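Local coordinates for protein ferric enterobactin receptor PIRA (Pseudomonas aeruginosa, PDB 5FP2) that probably takes up ferric enterobactin and related iron-siderophore complexes across the outer membrane as a TonB-dependent receptor, at residues A[35-39]-A[520-524]; A[195-201]-A[243-247]; A[347-353]-A[375-381]; A[624-628]-A[665-670]. All coordinates share one frame; numbering follows the deposited sequence.

Interaction 1 (A[35-39]-A[520-524])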
# COMPACT_ATOMS: atom_id res chain seq x y z
N LYS A 35 -4.06 14.11 7.10
CA LYS A 35 -4.40 12.65 7.08
C LYS A 35 -5.24 12.25 5.87
O LYS A 35 -5.20 11.10 5.43
CB LYS A 35 -5.13 12.26 8.37
CG LYS A 35 -4.59 11.01 9.04
CD LYS A 35 -5.68 10.22 9.76
CE LYS A 35 -5.82 10.62 11.21
NZ LYS A 35 -4.96 9.79 12.09
N GLN A 36 -6.05 13.17 5.36
CA GLN A 36 -6.73 12.98 4.07
C GLN A 36 -6.60 14.22 3.19
O GLN A 36 -6.72 15.34 3.68
CB GLN A 36 -8.21 12.67 4.28
CG GLN A 36 -8.46 11.55 5.28
CD GLN A 36 -8.27 10.18 4.68
OE1 GLN A 36 -8.22 10.01 3.46
NE2 GLN A 36 -8.16 9.17 5.54
N ALA A 37 -6.33 14.01 1.91
CA ALA A 37 -6.40 15.09 0.93
C ALA A 37 -6.96 14.55 -0.39
O ALA A 37 -7.44 13.42 -0.44
CB ALA A 37 -5.03 15.71 0.71
N PRO A 38 -6.98 15.39 -1.43
CA PRO A 38 -7.43 14.75 -2.65
C PRO A 38 -6.48 13.65 -3.15
O PRO A 38 -5.25 13.86 -3.27
CB PRO A 38 -7.57 15.92 -3.63
CG PRO A 38 -7.96 17.09 -2.75
CD PRO A 38 -7.45 16.80 -1.36
N GLY A 39 -7.04 12.45 -3.32
CA GLY A 39 -6.38 11.39 -4.06
C GLY A 39 -5.40 10.64 -3.18
O GLY A 39 -4.79 9.65 -3.62
N ILE A 520 -12.14 19.15 -3.93
CA ILE A 520 -11.94 20.26 -3.02
C ILE A 520 -11.76 19.76 -1.59
O ILE A 520 -12.27 18.71 -1.21
CB ILE A 520 -13.11 21.25 -3.11
CG1 ILE A 520 -12.85 22.49 -2.27
CG2 ILE A 520 -14.43 20.58 -2.72
CD1 ILE A 520 -13.76 23.65 -2.60
N GLU A 521 -11.01 20.51 -0.80
CA GLU A 521 -10.92 20.23 0.62
C GLU A 521 -11.14 21.49 1.44
O GLU A 521 -10.73 22.58 1.05
CB GLU A 521 -9.57 19.60 0.94
CG GLU A 521 -9.66 18.21 1.57
CD GLU A 521 -8.51 17.93 2.49
OE1 GLU A 521 -7.39 18.39 2.18
OE2 GLU A 521 -8.76 17.33 3.56
N PHE A 522 -11.84 21.34 2.57
CA PHE A 522 -11.99 22.41 3.55
C PHE A 522 -11.27 22.00 4.83
O PHE A 522 -11.09 20.80 5.08
CB PHE A 522 -13.47 22.63 3.81
CG PHE A 522 -13.78 23.59 4.94
CD1 PHE A 522 -13.80 24.96 4.73
CD2 PHE A 522 -14.27 23.10 6.15
CE1 PHE A 522 -14.13 25.82 5.76
CE2 PHE A 522 -14.72 23.97 7.14
CZ PHE A 522 -14.60 25.33 6.96
N ARG A 523 -10.72 22.97 5.54
CA ARG A 523 -9.89 22.68 6.71
C ARG A 523 -9.86 23.89 7.64
O ARG A 523 -9.36 24.94 7.27
CB ARG A 523 -8.47 22.32 6.27
CG ARG A 523 -7.64 21.67 7.36
CD ARG A 523 -6.19 21.48 6.93
NE ARG A 523 -6.03 20.25 6.16
CZ ARG A 523 -5.65 19.09 6.69
NH1 ARG A 523 -5.31 19.01 7.97
NH2 ARG A 523 -5.55 18.00 5.92
N ARG A 524 -10.46 23.76 8.81
CA ARG A 524 -10.53 24.89 9.73
C ARG A 524 -10.90 24.45 11.13
O ARG A 524 -11.89 23.75 11.32
CB ARG A 524 -11.56 25.90 9.24
CG ARG A 524 -11.93 26.97 10.26
CD ARG A 524 -11.68 28.34 9.67
NE ARG A 524 -12.31 29.37 10.46
CZ ARG A 524 -13.36 30.06 10.04
NH1 ARG A 524 -13.85 29.85 8.82
NH2 ARG A 524 -13.94 30.96 10.84
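E521 reaches from the barrel wall to the backbone of A37 and the ring of P38. Its carboxylate OE1 lies 3.7 Å from A37 CA, and its CG packs against the proline ring, 3.9 Å from P38 CD. The side chain runs extended beyond CG and brings the carboxylate close to the carbonyl O of Q36; both are acceptors, so no bond joins them. R523 approaches the same carbonyl from further along its strand, with Q36 O near the plane of its guanidinium at the edge, 3.7 Å from R523 NH2. CG of R523 stands anti to the backbone N (chi1 -165°), and a bend at chi3 (-84°) turns the guanidinium back toward the N-terminal segment. R523 NH2 is then 4.0 Å from E521 OE2, a placement that would probably ease the charge of the carboxylate beside the carbonyl.

Both segments are held from behind. E521 pairs through its backbone with T461, while I520 and F522 pair with L531 and A529 of strand 527-538. On the other side K35 NZ forms a salt bridge with D47 and Q36 OE1 a hydrogen bond with S41 OG. P38 also touches T532 and K463 on the wall. Such side-chain contacts between plug and barrel, without a shared sheet, are characteristic of TonB-dependent receptors, whose N-terminal plug sits within a 22-stranded barrel.

Interaction 2 (A[195-201]-A[243-247])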
# COMPACT_ATOMS: atom_id res chain seq x y z
N LEU A 195 24.99 0.21 16.96
CA LEU A 195 26.14 -0.62 17.28
C LEU A 195 27.33 0.27 17.56
O LEU A 195 27.93 0.21 18.62
CB LEU A 195 26.42 -1.50 16.09
CG LEU A 195 25.23 -2.40 15.86
CD1 LEU A 195 25.21 -2.86 14.42
CD2 LEU A 195 25.31 -3.57 16.81
N THR A 196 27.46 1.27 16.71
CA THR A 196 28.69 2.02 16.50
C THR A 196 28.27 3.46 16.22
O THR A 196 27.08 3.74 16.02
CB THR A 196 29.44 1.43 15.30
OG1 THR A 196 29.80 0.08 15.59
CG2 THR A 196 30.68 2.24 14.98
N GLU A 197 29.21 4.39 16.27
CA GLU A 197 28.93 5.76 15.89
C GLU A 197 28.44 5.84 14.45
O GLU A 197 27.62 6.71 14.13
CB GLU A 197 30.17 6.64 16.08
CG GLU A 197 30.53 6.87 17.54
CD GLU A 197 31.34 8.15 17.76
OE1 GLU A 197 31.25 9.06 16.91
OE2 GLU A 197 32.04 8.25 18.81
N ALA A 198 28.83 4.88 13.63
CA ALA A 198 28.51 4.89 12.22
C ALA A 198 27.51 3.81 11.82
O ALA A 198 26.94 3.88 10.74
CB ALA A 198 29.77 4.73 11.40
N LEU A 199 27.35 2.78 12.64
CA LEU A 199 26.43 1.68 12.33
C LEU A 199 25.22 1.64 13.25
O LEU A 199 25.31 1.91 14.46
CB LEU A 199 27.14 0.33 12.34
CG LEU A 199 28.17 -0.01 11.24
CD1 LEU A 199 28.77 -1.38 11.51
CD2 LEU A 199 27.52 0.01 9.86
N SER A 200 24.06 1.40 12.63
CA SER A 200 22.79 1.16 13.31
C SER A 200 22.08 -0.01 12.65
O SER A 200 22.21 -0.26 11.44
CB SER A 200 21.89 2.38 13.19
OG SER A 200 22.58 3.58 13.49
N PHE A 201 21.26 -0.69 13.43
CA PHE A 201 20.50 -1.81 12.92
C PHE A 201 19.02 -1.68 13.28
O PHE A 201 18.66 -0.94 14.20
CB PHE A 201 21.06 -3.12 13.49
CG PHE A 201 20.61 -3.39 14.90
CD1 PHE A 201 21.14 -2.66 15.96
CD2 PHE A 201 19.67 -4.37 15.16
CE1 PHE A 201 20.75 -2.91 17.26
CE2 PHE A 201 19.30 -4.65 16.46
CZ PHE A 201 19.82 -3.91 17.51
N MET A 243 17.92 -4.90 8.91
CA MET A 243 18.55 -3.77 8.23
C MET A 243 19.79 -3.32 8.97
O MET A 243 19.74 -3.04 10.17
CB MET A 243 17.60 -2.57 8.09
CG MET A 243 18.24 -1.37 7.40
SD MET A 243 17.03 -0.17 6.79
CE MET A 243 16.59 0.65 8.34
N LEU A 244 20.85 -3.10 8.21
CA LEU A 244 22.09 -2.58 8.72
C LEU A 244 22.26 -1.22 8.09
O LEU A 244 22.11 -1.08 6.87
CB LEU A 244 23.23 -3.49 8.27
CG LEU A 244 24.61 -3.35 8.91
CD1 LEU A 244 24.58 -2.99 10.39
CD2 LEU A 244 25.32 -4.68 8.72
N SER A 245 22.45 -0.21 8.91
CA SER A 245 22.53 1.14 8.36
C SER A 245 23.90 1.76 8.61
O SER A 245 24.38 1.78 9.74
CB SER A 245 21.45 2.02 8.96
OG SER A 245 21.52 3.27 8.34
N TRP A 246 24.51 2.30 7.56
CA TRP A 246 25.85 2.82 7.69
C TRP A 246 25.91 4.31 7.32
O TRP A 246 25.70 4.70 6.17
CB TRP A 246 26.82 1.98 6.84
CG TRP A 246 28.21 2.56 6.72
CD1 TRP A 246 28.83 3.42 7.59
CD2 TRP A 246 29.15 2.29 5.69
NE1 TRP A 246 30.05 3.77 7.11
CE2 TRP A 246 30.30 3.05 5.96
CE3 TRP A 246 29.13 1.50 4.54
CZ2 TRP A 246 31.41 3.04 5.13
CZ3 TRP A 246 30.22 1.49 3.71
CH2 TRP A 246 31.35 2.27 4.00
N GLN A 247 26.25 5.13 8.31
CA GLN A 247 26.43 6.55 8.10
C GLN A 247 27.84 6.86 7.65
O GLN A 247 28.73 7.05 8.47
CB GLN A 247 26.12 7.34 9.36
CG GLN A 247 25.82 8.81 9.08
CD GLN A 247 24.48 9.22 9.64
OE1 GLN A 247 24.28 9.27 10.85
NE2 GLN A 247 23.54 9.47 8.75
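A198 and Q247 meet at the end of an antiparallel ladder between neighbouring strands of the outer-membrane barrel, beside the tight turn that links strand 184-194 to strand 199-210. A single bond closes the ladder next to this turn: Q247 N donates to A198 O at 2.8 Å, with a nearly straight N-H...O angle of 167°. The hydrogen-bonded pair is S200 with S245, where each backbone N donates to the other residue's carbonyl, while L199-W246 and F201-L244 are non-hydrogen-bonded pairs. The turn itself is tied by L195 N and T196 N, which both reach L199 O from the same face of its carbonyl plane.

The side chains divide between the two faces of the sheet. S200 and S245 share one, their CB atoms 4.3 Å apart; S245 OG hydrogen-bonds D255, and both serines, together with M243, touch the segment around R160 and P161. L199, F201, L244 and W246 line the other face, as befits the apolar outer surface of a membrane barrel, and the side chain of L244 lies about 9 Å from a bound n-octane. With CG of L199 beside its backbone N (chi1 -69°), CD2 swings across the strand to within 3.7 Å of W246 CB. L195, at the start of the turn, crosses L244 at about a right angle, their CD1 atoms 4.1 Å apart. The indole of W246 lies with its edge toward the turn, where A198 O sits in the ring plane, 3.7 Å from W246 CD1.

Interaction 3 (A[347-353]-A[375-381])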
# COMPACT_ATOMS: atom_id res chain seq x y z
N LYS A 347 9.83 -21.18 -9.33
CA LYS A 347 10.68 -20.15 -8.74
C LYS A 347 10.63 -18.89 -9.57
O LYS A 347 10.68 -18.94 -10.80
CB LYS A 347 12.13 -20.63 -8.63
CG LYS A 347 13.11 -19.58 -8.11
CD LYS A 347 14.50 -20.17 -7.86
CE LYS A 347 15.22 -19.49 -6.70
NZ LYS A 347 16.16 -20.42 -5.97
N LEU A 348 10.58 -17.76 -8.88
CA LEU A 348 10.45 -16.45 -9.49
C LEU A 348 11.54 -15.58 -8.89
O LEU A 348 11.77 -15.63 -7.69
CB LEU A 348 9.08 -15.84 -9.17
CG LEU A 348 8.83 -14.41 -9.70
CD1 LEU A 348 8.69 -14.35 -11.21
CD2 LEU A 348 7.60 -13.77 -9.05
N GLU A 349 12.16 -14.73 -9.71
CA GLU A 349 13.20 -13.83 -9.21
C GLU A 349 13.24 -12.48 -9.89
O GLU A 349 13.32 -12.39 -11.11
CB GLU A 349 14.55 -14.47 -9.42
CG GLU A 349 14.47 -15.98 -9.39
CD GLU A 349 15.81 -16.60 -9.43
OE1 GLU A 349 16.78 -15.84 -9.64
OE2 GLU A 349 15.87 -17.82 -9.23
N ASN A 350 13.41 -11.44 -9.07
CA ASN A 350 13.50 -10.07 -9.55
C ASN A 350 14.83 -9.41 -9.26
O ASN A 350 15.23 -9.33 -8.11
CB ASN A 350 12.40 -9.22 -8.93
CG ASN A 350 11.09 -9.38 -9.65
OD1 ASN A 350 10.88 -8.81 -10.73
ND2 ASN A 350 10.24 -10.25 -9.11
N TYR A 351 15.40 -8.78 -10.27
CA TYR A 351 16.48 -7.86 -10.06
C TYR A 351 15.98 -6.45 -10.35
O TYR A 351 15.29 -6.25 -11.32
CB TYR A 351 17.66 -8.23 -10.97
CG TYR A 351 18.00 -9.71 -10.94
CD1 TYR A 351 17.22 -10.64 -11.62
CD2 TYR A 351 19.05 -10.18 -10.17
CE1 TYR A 351 17.49 -12.00 -11.55
CE2 TYR A 351 19.32 -11.53 -10.10
CZ TYR A 351 18.53 -12.43 -10.78
OH TYR A 351 18.84 -13.77 -10.73
N ARG A 352 16.32 -5.49 -9.49
CA ARG A 352 15.96 -4.10 -9.70
C ARG A 352 17.14 -3.14 -9.43
O ARG A 352 17.85 -3.28 -8.44
CB ARG A 352 14.78 -3.73 -8.79
CG ARG A 352 13.40 -4.02 -9.37
CD ARG A 352 12.42 -4.53 -8.32
NE ARG A 352 11.13 -4.94 -8.89
CZ ARG A 352 10.30 -5.84 -8.35
NH1 ARG A 352 10.65 -6.49 -7.24
NH2 ARG A 352 9.15 -6.14 -8.95
N LEU A 353 17.28 -2.14 -10.30
CA LEU A 353 18.11 -0.97 -10.01
C LEU A 353 17.32 0.33 -10.19
O LEU A 353 16.35 0.38 -10.95
CB LEU A 353 19.32 -0.95 -10.94
CG LEU A 353 20.35 -2.06 -10.72
CD1 LEU A 353 21.28 -2.15 -11.91
CD2 LEU A 353 21.14 -1.81 -9.44
N TRP A 375 15.67 0.04 -13.73
CA TRP A 375 15.93 -1.13 -14.54
C TRP A 375 15.54 -2.36 -13.74
O TRP A 375 15.87 -2.48 -12.56
CB TRP A 375 17.42 -1.21 -14.92
CG TRP A 375 17.80 -2.46 -15.63
CD1 TRP A 375 17.82 -2.66 -16.97
CD2 TRP A 375 18.13 -3.71 -15.02
NE1 TRP A 375 18.18 -3.96 -17.25
CE2 TRP A 375 18.38 -4.62 -16.07
CE3 TRP A 375 18.29 -4.14 -13.70
CZ2 TRP A 375 18.82 -5.94 -15.84
CZ3 TRP A 375 18.72 -5.45 -13.47
CH2 TRP A 375 18.95 -6.33 -14.53
N ASN A 376 14.98 -3.34 -14.43
CA ASN A 376 14.14 -4.34 -13.78
C ASN A 376 14.20 -5.62 -14.61
O ASN A 376 13.91 -5.60 -15.80
CB ASN A 376 12.70 -3.82 -13.72
CG ASN A 376 11.95 -4.31 -12.49
OD1 ASN A 376 11.27 -3.52 -11.82
ND2 ASN A 376 11.94 -5.63 -12.28
N LYS A 377 14.57 -6.72 -13.98
CA LYS A 377 14.50 -8.00 -14.67
C LYS A 377 13.68 -8.94 -13.81
O LYS A 377 13.82 -8.93 -12.60
CB LYS A 377 15.91 -8.56 -14.88
CG LYS A 377 15.98 -9.78 -15.78
CD LYS A 377 17.43 -10.10 -16.10
CE LYS A 377 17.62 -11.48 -16.72
NZ LYS A 377 19.05 -11.84 -16.93
N GLU A 378 12.81 -9.73 -14.44
CA GLU A 378 12.11 -10.79 -13.73
C GLU A 378 12.20 -12.09 -14.48
O GLU A 378 12.07 -12.12 -15.71
CB GLU A 378 10.65 -10.44 -13.52
CG GLU A 378 10.33 -8.98 -13.74
CD GLU A 378 8.85 -8.77 -13.92
OE1 GLU A 378 8.33 -9.17 -14.98
OE2 GLU A 378 8.21 -8.34 -12.92
N THR A 379 12.51 -13.16 -13.75
CA THR A 379 12.66 -14.48 -14.34
C THR A 379 11.69 -15.43 -13.68
O THR A 379 11.47 -15.37 -12.47
CB THR A 379 14.07 -15.01 -14.09
OG1 THR A 379 14.32 -14.99 -12.68
CG2 THR A 379 15.11 -14.14 -14.79
N LEU A 380 11.14 -16.35 -14.46
CA LEU A 380 10.22 -17.35 -13.95
C LEU A 380 10.59 -18.74 -14.44
O LEU A 380 10.71 -18.98 -15.64
CB LEU A 380 8.80 -17.03 -14.40
CG LEU A 380 7.78 -18.10 -13.98
CD1 LEU A 380 7.37 -17.86 -12.53
CD2 LEU A 380 6.58 -18.10 -14.90
N ASN A 381 10.71 -19.67 -13.49
CA ASN A 381 10.91 -21.06 -13.82
C ASN A 381 9.83 -21.92 -13.19
O ASN A 381 9.64 -21.91 -11.98
CB ASN A 381 12.28 -21.50 -13.32
CG ASN A 381 12.61 -22.92 -13.72
OD1 ASN A 381 12.12 -23.43 -14.73
ND2 ASN A 381 13.44 -23.57 -12.92
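With chi1 at 56°, T379 places OG1 between its own backbone N and carbonyl carbon, facing E349, and gives a hydrogen bond to E349 O at 3.2 Å. That carbonyl also accepts T379 N, so one residue grips it twice. R352 is bent at chi2 (142°), which lays its chain alongside N376, pointing the same way. R352 NE donates to N376 OD1 at 3.3 Å; the oxygen lies in the guanidinium plane, although the amide itself is turned 87° from it. N350 OD1 sits on one face of the same guanidinium, 3.6 Å above the plane and offset toward the rim of the group, and D318 completes its setting with a salt bridge to NH1. On the face that carries E349 and T379, away from R352 and N376, the indole of W375 crosses L353 obliquely, CE3 4.0 Å from L353 CD1, and reaches Y351 CB with CZ3 at 3.9 Å.

Paired backbone bonds run from K347-N381 to L353-W375 and make this a regular antiparallel hairpin of the barrel. Strand 309-323 continues the sheet beyond 347-353, where Y317 meets the ring of Y351, and strand 408-423 pairs with the edge of 375-381 away from 347-353.

Interaction 4 (A[624-628]-A[665-670])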
# COMPACT_ATOMS: atom_id res chain seq x y z
N ARG A 624 -4.49 8.08 29.15
CA ARG A 624 -4.14 6.67 28.96
C ARG A 624 -5.27 5.87 28.31
O ARG A 624 -5.02 4.86 27.65
CB ARG A 624 -3.72 6.04 30.31
CG ARG A 624 -2.67 6.86 31.03
CD ARG A 624 -2.01 6.13 32.19
NE ARG A 624 -0.72 6.73 32.50
CZ ARG A 624 -0.48 7.53 33.54
NH1 ARG A 624 -1.43 7.76 34.43
NH2 ARG A 624 0.72 8.06 33.71
N LEU A 625 -6.51 6.29 28.50
CA LEU A 625 -7.66 5.48 28.08
C LEU A 625 -8.40 6.03 26.85
O LEU A 625 -8.74 7.22 26.78
CB LEU A 625 -8.65 5.34 29.23
CG LEU A 625 -9.89 4.52 28.86
CD1 LEU A 625 -9.53 3.07 28.56
CD2 LEU A 625 -10.91 4.59 29.98
N SER A 626 -8.74 5.13 25.94
CA SER A 626 -9.13 5.51 24.60
C SER A 626 -10.18 4.55 24.04
O SER A 626 -10.09 3.35 24.21
CB SER A 626 -7.89 5.53 23.70
OG SER A 626 -8.23 5.26 22.36
N THR A 627 -11.20 5.09 23.39
CA THR A 627 -12.35 4.26 22.98
C THR A 627 -12.90 4.60 21.59
O THR A 627 -13.09 5.76 21.26
CB THR A 627 -13.55 4.36 23.96
OG1 THR A 627 -13.16 4.95 25.21
CG2 THR A 627 -14.13 2.97 24.21
N GLN A 628 -13.13 3.56 20.80
CA GLN A 628 -13.68 3.69 19.46
C GLN A 628 -15.00 2.95 19.35
O GLN A 628 -15.15 1.82 19.83
CB GLN A 628 -12.72 3.14 18.40
CG GLN A 628 -12.01 4.22 17.61
CD GLN A 628 -10.80 3.76 16.81
OE1 GLN A 628 -10.49 2.56 16.67
NE2 GLN A 628 -10.05 4.75 16.32
N SER A 665 -14.14 -0.93 20.54
CA SER A 665 -12.70 -1.06 20.74
C SER A 665 -12.20 -0.16 21.89
O SER A 665 -12.54 1.02 21.99
CB SER A 665 -11.97 -0.67 19.46
OG SER A 665 -10.70 -1.29 19.41
N ALA A 666 -11.35 -0.75 22.74
CA ALA A 666 -10.83 -0.03 23.90
C ALA A 666 -9.34 -0.25 24.02
O ALA A 666 -8.83 -1.28 23.62
CB ALA A 666 -11.51 -0.50 25.18
N GLY A 667 -8.66 0.75 24.58
CA GLY A 667 -7.21 0.68 24.73
C GLY A 667 -6.74 1.38 25.98
O GLY A 667 -7.23 2.45 26.33
N TYR A 668 -5.77 0.77 26.66
CA TYR A 668 -5.14 1.43 27.79
C TYR A 668 -3.64 1.41 27.68
O TYR A 668 -3.07 0.42 27.22
CB TYR A 668 -5.58 0.78 29.10
CG TYR A 668 -5.20 1.60 30.30
CD1 TYR A 668 -5.94 2.71 30.65
CD2 TYR A 668 -4.05 1.30 31.04
CE1 TYR A 668 -5.57 3.49 31.73
CE2 TYR A 668 -3.69 2.06 32.14
CZ TYR A 668 -4.45 3.17 32.46
OH TYR A 668 -4.07 3.96 33.52
N THR A 669 -3.01 2.50 28.10
CA THR A 669 -1.55 2.62 28.08
C THR A 669 -1.00 2.83 29.49
O THR A 669 -1.20 3.88 30.09
CB THR A 669 -1.11 3.81 27.23
OG1 THR A 669 -1.99 3.94 26.11
CG2 THR A 669 0.30 3.62 26.73
N PHE A 670 -0.26 1.85 30.00
CA PHE A 670 0.23 1.91 31.38
C PHE A 670 1.46 2.79 31.48
O PHE A 670 1.73 3.38 32.52
CB PHE A 670 0.57 0.51 31.90
CG PHE A 670 -0.61 -0.38 32.04
CD1 PHE A 670 -1.15 -1.02 30.93
CD2 PHE A 670 -1.25 -0.51 33.26
CE1 PHE A 670 -2.31 -1.76 31.03
CE2 PHE A 670 -2.42 -1.23 33.37
CZ PHE A 670 -2.97 -1.84 32.25
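R624, Y668 and S665 carry most of this contact, the first two where strand 625-634 begins and strand 659-669 ends, and the third further into the sheet. R624 runs extended from CG to NE across the tyrosine, the two side chains crossing obliquely with guanidinium and ring planes 52° apart. Its aliphatic part does the touching: R624 CB lies 3.5 Å from Y668 CE1, and CD lies 3.3 Å from Y668 OH. T669 O sits near the guanidinium plane at its edge. Y668 holds CG anti to its backbone N (chi1 -168°), which brings the ring over to strand 625-634, where L625 CB meets its edge, 4.0 Å from CD1. On the far side Y668 CD2 stands over the centre of the F670 ring.

S665 binds at the opposite end of the ladder. Q628 N donates to S665 O at 2.9 Å and nearly straight (173°), while the return bond from S665 N is weak. Their side chains share one face of the sheet, CB to CB 4.0 Å, and both polar ends are satisfied elsewhere: S665 OG by Y710 and Q628 NE2 by D618. Between them and R624, S626 and G667 exchange backbone bonds, and S626 and Q628 touch K50 of helix 45-50, so this face looks into the plug-filled lumen. The short turns next to R624 and F670 probably place this end on the periplasmic side. Neighbouring antiparallel strands with polar side chains facing the plug are the basic wall element of the 22-stranded TonB-dependent receptor barrel.

In the fold
All four contacts involve the single 22-stranded antiparallel barrel, and interaction 1 differs by setting the N-terminal plug against it. Interactions 2, 3 and 4 each join neighbouring barrel strands and follow one another along the chain. Interactions 2 and 3 fall between the two segments of interaction 1, whereas interaction 4 comes after it. Interactions 3 and 4 lie on opposite sides of the chain's centre, their own centres about 45 Å apart, as do interactions 1 and 3 at about 39 Å. Interactions 1 and 4 come nearest, about 8 Å between closest atoms. The local ladders thus build the wall around its circumference, while interaction 1 brings the first modelled residues of the plug against the wall that encloses it.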